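Tryptophanyl-tRNA synthetase (Cryptosporidium parvum Iowa II, PDB 3HV0) probably catalyses the ATP-dependent attachment of L-tryptophan to tRNA(Trp), here as the construct holding its class I catalytic core and C-terminal helical region. Local coordinates at residues 140-144 against 365-369; 56-62 against 250-254. All blocks are in the same frame, centred on the assembly; numbering follows the deposited sequence.

Interaction 1 (140-144 against 365-369)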
# COMPACT_ATOMS: atom_id res chain seq x y z
N LYS A 140 -23.30 0.61 8.04
CA LYS A 140 -24.68 0.84 8.47
C LYS A 140 -24.88 0.44 9.94
O LYS A 140 -25.51 1.17 10.72
CB LYS A 140 -25.67 0.06 7.59
CG LYS A 140 -25.70 0.48 6.13
CD LYS A 140 -26.56 -0.45 5.29
CE LYS A 140 -26.97 0.24 3.98
NZ LYS A 140 -27.70 -0.64 3.03
N ASP A 141 -24.36 -0.72 10.31
CA ASP A 141 -24.40 -1.15 11.70
C ASP A 141 -23.62 -0.16 12.56
O ASP A 141 -24.00 0.12 13.69
CB ASP A 141 -23.75 -2.52 11.89
CG ASP A 141 -24.44 -3.63 11.14
OD1 ASP A 141 -23.76 -4.64 10.83
OD2 ASP A 141 -25.65 -3.53 10.88
N ILE A 142 -22.50 0.33 12.03
CA ILE A 142 -21.66 1.25 12.79
C ILE A 142 -22.40 2.57 13.00
O ILE A 142 -22.48 3.06 14.13
CB ILE A 142 -20.28 1.44 12.16
CG1 ILE A 142 -19.46 0.16 12.37
CG2 ILE A 142 -19.54 2.63 12.79
CD1 ILE A 142 -18.19 0.08 11.57
N ILE A 143 -22.97 3.11 11.93
CA ILE A 143 -23.73 4.38 12.00
C ILE A 143 -24.97 4.23 12.89
O ILE A 143 -25.39 5.19 13.56
CB ILE A 143 -24.13 4.88 10.60
CG1 ILE A 143 -22.89 5.27 9.80
CG2 ILE A 143 -25.08 6.07 10.68
CD1 ILE A 143 -23.10 5.25 8.31
N ALA A 144 -25.53 3.03 12.92
CA ALA A 144 -26.70 2.74 13.76
C ALA A 144 -26.44 2.88 15.27
O ALA A 144 -27.38 2.83 16.04
CB ALA A 144 -27.26 1.34 13.44
N ASN A 365 -32.69 1.65 14.07
CA ASN A 365 -31.70 2.69 13.75
C ASN A 365 -30.99 2.40 12.44
O ASN A 365 -30.61 3.32 11.72
CB ASN A 365 -30.65 2.82 14.85
CG ASN A 365 -31.17 3.47 16.11
OD1 ASN A 365 -32.19 4.16 16.10
ND2 ASN A 365 -30.47 3.25 17.21
N ARG A 366 -30.80 1.12 12.14
CA ARG A 366 -30.19 0.71 10.87
C ARG A 366 -31.11 0.93 9.66
O ARG A 366 -30.62 1.21 8.57
CB ARG A 366 -29.77 -0.76 10.92
CG ARG A 366 -28.77 -1.12 9.85
CD ARG A 366 -28.59 -2.62 9.75
NE ARG A 366 -27.41 -2.92 8.94
CZ ARG A 366 -27.40 -3.12 7.62
NH1 ARG A 366 -28.52 -3.08 6.92
NH2 ARG A 366 -26.25 -3.38 7.01
N GLU A 367 -32.43 0.82 9.86
CA GLU A 367 -33.38 1.06 8.76
C GLU A 367 -33.33 2.51 8.28
O GLU A 367 -33.73 2.78 7.16
CB GLU A 367 -34.83 0.74 9.13
CG GLU A 367 -35.09 -0.59 9.78
CD GLU A 367 -36.57 -0.88 9.97
OE1 GLU A 367 -37.29 -1.03 8.97
OE2 GLU A 367 -37.02 -0.97 11.13
N ALA A 368 -32.86 3.42 9.13
CA ALA A 368 -32.76 4.85 8.79
C ALA A 368 -31.46 5.20 8.09
O ALA A 368 -31.13 6.37 7.96
CB ALA A 368 -32.91 5.70 10.03
N ILE A 369 -30.72 4.20 7.63
CA ILE A 369 -29.42 4.43 7.04
C ILE A 369 -29.45 4.08 5.55
O ILE A 369 -29.53 2.92 5.19
CB ILE A 369 -28.33 3.60 7.76
CG1 ILE A 369 -28.47 3.82 9.27
CG2 ILE A 369 -26.94 3.96 7.26
CD1 ILE A 369 -27.26 3.42 10.05

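Interaction 2 (56-62 against 250-254)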
# COMPACT_ATOMS: atom_id res chain seq x y z
N PHE A 56 -13.63 -2.03 29.92
CA PHE A 56 -12.44 -1.29 29.52
C PHE A 56 -11.61 -1.16 30.79
O PHE A 56 -11.94 -0.37 31.68
CB PHE A 56 -12.78 0.08 28.94
CG PHE A 56 -13.09 0.05 27.48
CD1 PHE A 56 -14.39 -0.18 27.04
CD2 PHE A 56 -12.09 0.19 26.53
CE1 PHE A 56 -14.67 -0.24 25.67
CE2 PHE A 56 -12.36 0.14 25.18
CZ PHE A 56 -13.66 -0.07 24.75
N LEU A 57 -10.57 -1.99 30.89
CA LEU A 57 -9.80 -2.12 32.12
C LEU A 57 -8.39 -1.54 32.04
O LEU A 57 -7.74 -1.36 33.06
CB LEU A 57 -9.70 -3.58 32.55
CG LEU A 57 -9.32 -4.69 31.57
CD1 LEU A 57 -8.68 -4.22 30.28
CD2 LEU A 57 -8.41 -5.70 32.22
N SER A 58 -7.93 -1.23 30.83
CA SER A 58 -6.52 -1.05 30.56
C SER A 58 -6.27 0.15 29.65
O SER A 58 -7.16 0.55 28.90
CB SER A 58 -5.99 -2.33 29.91
OG SER A 58 -4.63 -2.51 30.20
N HIS A 59 -5.07 0.73 29.73
CA HIS A 59 -4.71 1.87 28.88
C HIS A 59 -3.20 2.06 28.67
O HIS A 59 -2.38 1.49 29.38
CB HIS A 59 -5.27 3.15 29.47
CG HIS A 59 -4.56 3.61 30.70
ND1 HIS A 59 -3.74 4.73 30.71
CD2 HIS A 59 -4.52 3.10 31.95
CE1 HIS A 59 -3.24 4.88 31.92
NE2 HIS A 59 -3.69 3.91 32.69
N ARG A 60 -2.87 2.84 27.65
CA ARG A 60 -1.54 3.44 27.47
C ARG A 60 -1.71 4.94 27.29
O ARG A 60 -2.36 5.39 26.35
CB ARG A 60 -0.86 2.87 26.23
CG ARG A 60 -0.73 1.39 26.27
CD ARG A 60 0.15 0.83 25.15
NE ARG A 60 1.05 -0.17 25.73
CZ ARG A 60 1.38 -1.33 25.17
NH1 ARG A 60 0.91 -1.68 23.98
NH2 ARG A 60 2.21 -2.15 25.81
N ASP A 61 -1.15 5.71 28.21
CA ASP A 61 -1.14 7.18 28.15
C ASP A 61 -2.52 7.79 27.94
O ASP A 61 -2.63 8.82 27.27
CB ASP A 61 -0.17 7.68 27.06
CG ASP A 61 1.29 7.41 27.39
OD1 ASP A 61 1.63 7.04 28.53
OD2 ASP A 61 2.12 7.56 26.49
N PHE A 62 -3.55 7.15 28.49
CA PHE A 62 -4.87 7.76 28.59
C PHE A 62 -4.79 8.99 29.49
O PHE A 62 -5.52 9.94 29.28
CB PHE A 62 -5.89 6.76 29.14
CG PHE A 62 -7.29 7.32 29.29
CD1 PHE A 62 -8.05 7.65 28.17
CD2 PHE A 62 -7.85 7.50 30.54
CE1 PHE A 62 -9.32 8.17 28.31
CE2 PHE A 62 -9.14 8.02 30.68
CZ PHE A 62 -9.86 8.36 29.56
N SER A 250 -2.46 7.37 22.19
CA SER A 250 -2.90 6.74 23.42
C SER A 250 -3.97 5.70 23.12
O SER A 250 -4.63 5.77 22.10
CB SER A 250 -3.50 7.79 24.34
OG SER A 250 -2.57 8.82 24.49
N SER A 251 -4.17 4.76 24.05
CA SER A 251 -5.19 3.77 23.87
C SER A 251 -5.87 3.41 25.16
O SER A 251 -5.32 3.60 26.22
CB SER A 251 -4.61 2.52 23.18
OG SER A 251 -3.35 2.17 23.70
N ILE A 252 -7.11 2.94 25.04
CA ILE A 252 -7.89 2.40 26.13
C ILE A 252 -8.51 1.08 25.64
O ILE A 252 -9.12 1.05 24.58
CB ILE A 252 -8.96 3.43 26.60
CG1 ILE A 252 -9.68 2.93 27.85
CG2 ILE A 252 -9.93 3.76 25.50
CD1 ILE A 252 -10.16 4.10 28.77
N HIS A 253 -8.34 0.01 26.42
CA HIS A 253 -8.49 -1.34 25.90
C HIS A 253 -9.60 -2.10 26.59
O HIS A 253 -9.69 -2.06 27.81
CB HIS A 253 -7.22 -2.17 26.12
CG HIS A 253 -5.95 -1.43 25.86
ND1 HIS A 253 -4.83 -1.58 26.65
CD2 HIS A 253 -5.60 -0.55 24.89
CE1 HIS A 253 -3.85 -0.83 26.18
NE2 HIS A 253 -4.29 -0.20 25.11
N SER A 254 -10.38 -2.86 25.81
CA SER A 254 -11.48 -3.65 26.36
C SER A 254 -11.26 -5.16 26.35
O SER A 254 -10.51 -5.70 25.54
CB SER A 254 -12.79 -3.34 25.65
OG SER A 254 -12.73 -3.69 24.29

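Interaction 1 (140-144 against 365-369)
D141 OD2 receives R366 NE at 2.7 Å, a salt bridge that ties helix 128-143 of the class I Rossmann-type catalytic fold to the C-terminal end of helix 344-367. OD2 lies near the guanidinium plane, yet the N-H reaches it from above the carboxylate plane, the two planes being 54° apart. The carboxylate is gripped at both ends, since D141 OD1 accepts a hydrogen bond from the backbone N of L88, which directly precedes the HVGH version of the class I signature. R366 reaches across with CG opposite its own backbone N (chi1 -162°) and the chain straight out to NE. Its NH2 forms a second salt bridge with E137, so carboxylates at NE and NH2 restrain the rotation of the guanidinium. Over one face of that group lies the aliphatic part of K140, with CD 3.4 Å from R366 NH2; K140 NZ continues toward the same E137 in a long, weak ion pair.

Past the salt bridge the chain turns after helix 344-367 and I369 packs against K140, I143 and A144, its CG2 lying 3.9 Å from K140 CG. N365 ND2 adds a weak hydrogen bond to A144 O at 3.3 Å.

Interaction 2 (56-62 against 250-254)
R60 and S251 form a hydrogen-bonded antiparallel pair that joins strands 56-60 and 250-254, R60 N to S251 O at 2.9 Å and S251 N to R60 O at 3.0 Å, and H253 N gives a shorter bond to S58 O at 2.8 Å. Beyond it the register slips by one residue: L57 and S58 both face H253, a classic beta bulge, and L57 N reaches H253 O only weakly.

Aromatic rings carry much of the side-chain packing. S254 CB sits over the centre of the F56 ring, 3.4 Å from its centroid and 8° off the normal, while I252 O lies at the ring's edge; F98 stacks on F56 from elsewhere in the chain. I252, its CG1 opposite the backbone N (chi1 -174°), sends CD1 over the centre of the F62 ring, 4.1 Å from its centroid, and lays CG1 against F56 CD2, thereby bridging the two phenylalanines. The H253 ring takes H59 CA over one face, toward the rim, and R60 CG at its edge; the ring also meets H226.

Polar groups act at the end of strand 56-60. F62 N donates to H59 ND1 at 3.3 Å, nearly in the imidazole plane. In salt bridges, R60 pairs with D231 and D61 with R238, both on helix 231-240.

Strand 250-254 runs parallel to its other neighbour, 222-227, so this pairing is where the parallel Rossmann sheet of a class I synthetase gains an antiparallel extension from the N-terminal part of the construct.

Overall arrangement
Interactions 1 and 2 lie on opposite sides of the chain's centre, their own centres 27 Å apart and their nearest atoms about 14 Å apart, without touching. Both attach sequence-distant parts to the Rossmann-type core: interaction 2 adds an N-terminal strand toward one edge of the sheet, whereas interaction 1 fastens the end of a C-terminal helix to a helix packed on strands 110-114 and 152-156, toward the other edge. Their segments alternate along the chain. The bound tryptophan is nearer to interaction 2, about 8 Å from the S251 side chain, than to interaction 1, about 14 Å from that of D141.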